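Local coordinates for protein erythrocyte binding antigen 140 (Plasmodium falciparum, PDB 4GF2) that probably binds a receptor on the host red-cell surface through a region with two Duffy-binding-like domains, the part of the longer membrane protein described here, at residues K297-V300 and D301-S304; D310-F314 and G315-K319. The protein carries 3 engineered substitutions. One frame throughout, in Å; residues are numbered along the deposited sequence.

Contact 1: residues K297-V300 and D301-S304; sequences KNDV and DIAS
Asp299 is the N-cap of helix 300-304: its side chain caps Ile302 N, and its carbonyl begins the backbone bonding of the helix. Asp299 OD1 accepts from Ile302 N at 3.2 Å. That N-H comes from above the carboxylate plane, 63° out of it. The first torsion explains the reach: with CG opposite the backbone N (chi1 -172°), the carboxylate lies beside the carbonyl carbon and bends over the first turn. The backbone bonds carry on from there. Ala303 N gives an almost straight bond of 2.9 Å to Asp299 O, while Ile302 N makes only a weak one to the same oxygen.

At the next residue, Val300 O accepts from the hydroxyl of Ser304. OG lies 2.7 Å from Val300 O, above its carbonyl plane. The amide of Ser304 adds a weak bond to the same oxygen. Ser304 OG is also bonded to Lys380 NZ, which links the turn to helix 361-382.

The remaining side-chain packing is of carbon against oxygen. The Ile302 and Asp299 side chains cross at about a right angle, and the approach of Ile302 CD1 to Asp299 OD2 is tight, at 3.1 Å. Val300 CG1 comes within 3.6 Å of Ser304 OG.

Two acids meet at this helix start. Asp299 OD1 and Asp301 OD2 are 4.0 Å apart. If both are ionised they should repel each other. The amide N-H groups of the first turn and the positive end of the helix dipole would probably offset part of that cost, as expected for acids in the first turn of a helix.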
ATOM      1  N   LYS A 297     -10.301   2.824 -17.222  1.00 57.65           N
ATOM      2  CA  LYS A 297      -9.150   2.294 -17.942  1.00 61.21           C
ATOM      3  C   LYS A 297      -9.347   2.317 -19.457  1.00 66.11           C
ATOM      4  O   LYS A 297      -8.440   2.691 -20.198  1.00 68.51           O
ATOM      5  CB  LYS A 297      -8.859   0.864 -17.483  1.00 64.84           C
ATOM      6  CG  LYS A 297      -7.627   0.244 -18.119  1.00 70.23           C
ATOM      7  CD  LYS A 297      -7.497  -1.219 -17.735  1.00 75.45           C
ATOM      8  CE  LYS A 297      -6.318  -1.877 -18.428  1.00 80.84           C
ATOM      9  NZ  LYS A 297      -6.194  -3.316 -18.069  1.00 84.81           N
ATOM     10  N   ASN A 298     -10.533   1.919 -19.911  1.00 68.04           N
ATOM     11  CA  ASN A 298     -10.803   1.788 -21.340  1.00 72.47           C
ATOM     12  C   ASN A 298     -11.957   2.665 -21.819  1.00 71.42           C
ATOM     13  O   ASN A 298     -12.569   2.386 -22.850  1.00 75.70           O
ATOM     14  CB  ASN A 298     -11.112   0.326 -21.683  1.00 79.17           C
ATOM     15  CG  ASN A 298     -10.077  -0.634 -21.132  1.00 79.94           C
ATOM     16  OD1 ASN A 298      -8.940  -0.679 -21.603  1.00 81.77           O
ATOM     17  ND2 ASN A 298     -10.470  -1.416 -20.130  1.00 78.52           N
ATOM     18  N   ASP A 299     -12.258   3.721 -21.071  1.00 66.89           N
ATOM     19  CA  ASP A 299     -13.355   4.613 -21.427  1.00 69.42           C
ATOM     20  C   ASP A 299     -13.025   6.042 -21.021  1.00 67.92           C
ATOM     21  O   ASP A 299     -13.168   6.415 -19.857  1.00 66.85           O
ATOM     22  CB  ASP A 299     -14.654   4.159 -20.756  1.00 70.80           C
ATOM     23  CG  ASP A 299     -15.866   4.932 -21.247  1.00 75.50           C
ATOM     24  OD1 ASP A 299     -15.724   6.128 -21.572  1.00 74.01           O
ATOM     25  OD2 ASP A 299     -16.967   4.342 -21.307  1.00 80.95           O
ATOM     26  N   VAL A 300     -12.588   6.837 -21.992  1.00 69.00           N
ATOM     27  CA  VAL A 300     -12.141   8.199 -21.727  1.00 66.72           C
ATOM     28  C   VAL A 300     -13.256   9.041 -21.121  1.00 68.01           C
ATOM     29  O   VAL A 300     -13.016   9.834 -20.208  1.00 66.98           O
ATOM     30  CB  VAL A 300     -11.631   8.881 -23.006  1.00 68.53           C
ATOM     31  CG1 VAL A 300     -11.309  10.347 -22.742  1.00 65.90           C
ATOM     32  CG2 VAL A 300     -10.407   8.151 -23.542  1.00 68.97           C
ATOM     33  N   ASP A 301     -14.473   8.869 -21.628  1.00 71.58           N
ATOM     34  CA  ASP A 301     -15.619   9.610 -21.113  1.00 72.97           C
ATOM     35  C   ASP A 301     -15.756   9.407 -19.608  1.00 68.41           C
ATOM     36  O   ASP A 301     -16.002  10.357 -18.864  1.00 68.55           O
ATOM     37  CB  ASP A 301     -16.902   9.175 -21.818  1.00 81.48           C
ATOM     38  CG  ASP A 301     -16.860   9.430 -23.308  1.00 90.71           C
ATOM     39  OD1 ASP A 301     -16.195  10.405 -23.721  1.00 92.35           O
ATOM     40  OD2 ASP A 301     -17.487   8.658 -24.064  1.00 96.87           O
ATOM     41  N   ILE A 302     -15.589   8.167 -19.162  1.00 66.04           N
ATOM     42  CA  ILE A 302     -15.704   7.848 -17.745  1.00 63.07           C
ATOM     43  C   ILE A 302     -14.497   8.376 -16.981  1.00 60.77           C
ATOM     44  O   ILE A 302     -14.640   9.014 -15.937  1.00 59.02           O
ATOM     45  CB  ILE A 302     -15.829   6.335 -17.519  1.00 63.09           C
ATOM     46  CG1 ILE A 302     -17.080   5.803 -18.225  1.00 67.49           C
ATOM     47  CG2 ILE A 302     -15.882   6.026 -16.028  1.00 60.42           C
ATOM     48  CD1 ILE A 302     -17.224   4.296 -18.175  1.00 68.99           C
ATOM     49  N   ALA A 303     -13.307   8.115 -17.509  1.00 61.52           N
ATOM     50  CA  ALA A 303     -12.084   8.617 -16.897  1.00 58.93           C
ATOM     51  C   ALA A 303     -12.121  10.140 -16.785  1.00 60.93           C
ATOM     52  O   ALA A 303     -11.479  10.716 -15.908  1.00 58.83           O
ATOM     53  CB  ALA A 303     -10.873   8.175 -17.696  1.00 57.47           C
ATOM     54  N   SER A 304     -12.880  10.788 -17.667  1.00 64.99           N
ATOM     55  CA  SER A 304     -12.943  12.249 -17.691  1.00 64.38           C
ATOM     56  C   SER A 304     -13.981  12.813 -16.722  1.00 65.53           C
ATOM     57  O   SER A 304     -13.862  13.954 -16.275  1.00 65.64           O
ATOM     58  CB  SER A 304     -13.247  12.750 -19.106  1.00 65.75           C
ATOM     59  OG  SER A 304     -12.196  12.433 -20.001  1.00 64.48           O
TER

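Contact 2: residues D310-F314 and G315-K319; sequences DLRGF and GCNYK
Cys316 N bonds to Leu311 O in the 6-to-1 bond of a Schellman motif that closes helix 308-314, with Gly315 as its C-prime residue and the first to leave helical angles (phi 108°). This bond is 3.2 Å and fairly straight. Gly315 N makes an ordinary helical bond to the same Leu311 O, 3.3 Å long and more bent. The two donors approach Leu311 O from opposite faces of its carbonyl plane. The positive-phi backbone suits glycine, which has no side chain to meet Phe314 O.

Leu311 leads the apolar packing. A chi1 of 173° swings its branch away from its own N and carries the two methyls along the departing chain. CD1 touches Cys316 CB at 3.9 Å. CD2 lies over one face of the Tyr318 ring, offset toward its rim, and is 4.3 Å from Tyr318 CE2. The Tyr318 ring also meets that of Tyr381.

The sulfur of Cys316 stands at the edge of the Phe314 ring, a sulfur-aromatic contact. Cys316 SG lies 5.3 Å from the Phe314 ring centroid and close to the ring plane. The same sulfur forms the disulfide to Cys349, so the chain leaving the helix is covalently tied to a later loop. The Phe314 ring also meets the rings of His367 and Tyr374 on helix 361-382.

On the outer side, Arg312 and Asn317 run side by side and point the same way. The Arg312 chain is extended from CG to NE. Its guanidinium plane is turned 56° from the Asn317 amide. Arg312 NE donates to Asn317 OD1 at 3.3 Å, coming from above the amide carbonyl plane rather than along a lone pair.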
ATOM      1  N   ASP A 310     -15.333  13.798  -4.055  1.00 54.33           N
ATOM      2  CA  ASP A 310     -14.037  13.149  -3.913  1.00 53.54           C
ATOM      3  C   ASP A 310     -12.920  14.142  -4.194  1.00 55.03           C
ATOM      4  O   ASP A 310     -11.900  14.160  -3.504  1.00 53.59           O
ATOM      5  CB  ASP A 310     -13.925  11.963  -4.868  1.00 52.16           C
ATOM      6  CG  ASP A 310     -14.857  10.829  -4.502  1.00 54.42           C
ATOM      7  OD1 ASP A 310     -15.443  10.864  -3.398  1.00 55.37           O
ATOM      8  OD2 ASP A 310     -14.994   9.893  -5.315  1.00 55.52           O
ATOM      9  N   LEU A 311     -13.127  14.967  -5.214  1.00 57.09           N
ATOM     10  CA  LEU A 311     -12.145  15.964  -5.626  1.00 54.76           C
ATOM     11  C   LEU A 311     -11.810  16.918  -4.487  1.00 52.20           C
ATOM     12  O   LEU A 311     -10.643  17.203  -4.219  1.00 49.86           O
ATOM     13  CB  LEU A 311     -12.682  16.760  -6.816  1.00 57.10           C
ATOM     14  CG  LEU A 311     -11.838  17.959  -7.247  1.00 57.96           C
ATOM     15  CD1 LEU A 311     -10.483  17.501  -7.748  1.00 54.97           C
ATOM     16  CD2 LEU A 311     -12.565  18.764  -8.310  1.00 61.76           C
ATOM     17  N   ARG A 312     -12.841  17.416  -3.821  1.00 53.48           N
ATOM     18  CA  ARG A 312     -12.643  18.367  -2.741  1.00 56.20           C
ATOM     19  C   ARG A 312     -12.260  17.651  -1.450  1.00 57.06           C
ATOM     20  O   ARG A 312     -11.679  18.250  -0.549  1.00 59.73           O
ATOM     21  CB  ARG A 312     -13.895  19.227  -2.566  1.00 62.88           C
ATOM     22  CG  ARG A 312     -14.119  20.147  -3.759  1.00 68.66           C
ATOM     23  CD  ARG A 312     -15.424  20.911  -3.679  1.00 78.55           C
ATOM     24  NE  ARG A 312     -15.577  21.818  -4.813  1.00 85.08           N
ATOM     25  CZ  ARG A 312     -16.667  22.537  -5.061  1.00 92.99           C
ATOM     26  NH1 ARG A 312     -17.720  22.461  -4.257  1.00 95.38           N
ATOM     27  NH2 ARG A 312     -16.706  23.333  -6.122  1.00 97.81           N
ATOM     28  N   GLY A 313     -12.573  16.364  -1.367  1.00 55.63           N
ATOM     29  CA  GLY A 313     -12.129  15.563  -0.244  1.00 52.95           C
ATOM     30  C   GLY A 313     -10.619  15.434  -0.290  1.00 47.24           C
ATOM     31  O   GLY A 313      -9.931  15.604   0.717  1.00 47.49           O
ATOM     32  N   PHE A 314     -10.105  15.149  -1.483  1.00 43.93           N
ATOM     33  CA  PHE A 314      -8.673  14.979  -1.683  1.00 43.39           C
ATOM     34  C   PHE A 314      -7.909  16.284  -1.466  1.00 47.94           C
ATOM     35  O   PHE A 314      -6.724  16.267  -1.134  1.00 49.49           O
ATOM     36  CB  PHE A 314      -8.404  14.447  -3.088  1.00 40.24           C
ATOM     37  CG  PHE A 314      -6.973  14.095  -3.329  1.00 37.86           C
ATOM     38  CD1 PHE A 314      -6.472  12.875  -2.919  1.00 38.63           C
ATOM     39  CD2 PHE A 314      -6.127  14.984  -3.970  1.00 35.44           C
ATOM     40  CE1 PHE A 314      -5.151  12.546  -3.145  1.00 37.31           C
ATOM     41  CE2 PHE A 314      -4.811  14.661  -4.195  1.00 33.66           C
ATOM     42  CZ  PHE A 314      -4.321  13.440  -3.781  1.00 34.65           C
ATOM     43  N   GLY A 315      -8.584  17.412  -1.662  1.00 50.76           N
ATOM     44  CA  GLY A 315      -8.000  18.708  -1.371  1.00 51.23           C
ATOM     45  C   GLY A 315      -7.632  19.520  -2.600  1.00 49.31           C
ATOM     46  O   GLY A 315      -6.732  20.358  -2.547  1.00 47.37           O
ATOM     47  N   CYS A 316      -8.326  19.279  -3.706  1.00 49.55           N
ATOM     48  CA  CYS A 316      -8.123  20.064  -4.917  1.00 48.64           C
ATOM     49  C   CYS A 316      -9.443  20.614  -5.450  1.00 50.53           C
ATOM     50  O   CYS A 316     -10.516  20.217  -5.008  1.00 50.40           O
ATOM     51  CB  CYS A 316      -7.440  19.217  -5.987  1.00 46.37           C
ATOM     52  SG  CYS A 316      -5.773  18.707  -5.549  1.00 46.16           S
ATOM     53  N   ASN A 317      -9.354  21.525  -6.411  1.00 52.76           N
ATOM     54  CA  ASN A 317     -10.539  22.137  -6.990  1.00 58.63           C
ATOM     55  C   ASN A 317     -10.331  22.380  -8.480  1.00 60.54           C
ATOM     56  O   ASN A 317      -9.214  22.264  -8.984  1.00 57.88           O
ATOM     57  CB  ASN A 317     -10.850  23.453  -6.276  1.00 62.49           C
ATOM     58  CG  ASN A 317     -12.263  23.943  -6.537  1.00 67.81           C
ATOM     59  OD1 ASN A 317     -13.208  23.155  -6.597  1.00 65.89           O
ATOM     60  ND2 ASN A 317     -12.412  25.252  -6.697  1.00 73.47           N
ATOM     61  N   TYR A 318     -11.415  22.705  -9.182  1.00 64.39           N
ATOM     62  CA  TYR A 318     -11.353  23.028 -10.603  1.00 65.09           C
ATOM     63  C   TYR A 318     -10.346  24.143 -10.864  1.00 61.09           C
ATOM     64  O   TYR A 318     -10.170  25.032 -10.035  1.00 60.72           O
ATOM     65  CB  TYR A 318     -12.729  23.465 -11.107  1.00 71.40           C
ATOM     66  CG  TYR A 318     -13.775  22.372 -11.105  1.00 75.47           C
ATOM     67  CD1 TYR A 318     -13.881  21.482 -12.166  1.00 76.21           C
ATOM     68  CD2 TYR A 318     -14.669  22.238 -10.050  1.00 79.16           C
ATOM     69  CE1 TYR A 318     -14.841  20.485 -12.172  1.00 78.81           C
ATOM     70  CE2 TYR A 318     -15.632  21.244 -10.048  1.00 81.76           C
ATOM     71  CZ  TYR A 318     -15.714  20.371 -11.111  1.00 81.95           C
ATOM     72  OH  TYR A 318     -16.669  19.381 -11.115  1.00 84.76           O
ATOM     73  N   LYS A 319      -9.687  24.089 -12.019  1.00 57.85           N
ATOM     74  CA  LYS A 319      -8.828  25.186 -12.448  1.00 56.14           C
ATOM     75  C   LYS A 319      -9.729  26.382 -12.705  1.00 63.22           C
ATOM     76  O   LYS A 319     -10.704  26.276 -13.447  1.00 64.83           O
ATOM     77  CB  LYS A 319      -8.061  24.829 -13.726  1.00 51.36           C
ATOM     78  CG  LYS A 319      -7.354  23.481 -13.691  1.00 45.46           C
ATOM     79  CD  LYS A 319      -6.324  23.405 -12.588  1.00 40.81           C
ATOM     80  CE  LYS A 319      -5.677  22.031 -12.550  1.00 38.86           C
ATOM     81  NZ  LYS A 319      -4.614  21.925 -11.515  1.00 37.58           N
TER

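From the N terminus, the chain leaves helix 285-293 through a loop and reaches contact 1, at the start of helix 300-304. A brief link leads to helix 308-314, and contact 2 lies where that helix ends. The contacts are in series: neither nests in the other nor crosses it. Each closes only a local turn. Their centres are 19 Å apart, and their nearest atoms about 8 Å apart, so they do not touch. Helix 361-382 is a common neighbour: Gln377 and Lys380 bond to residues of contact 1, while Tyr374 and Ala371 pack on contact 2. Lys319 of contact 2 also forms a salt bridge with Glu375 on that helix.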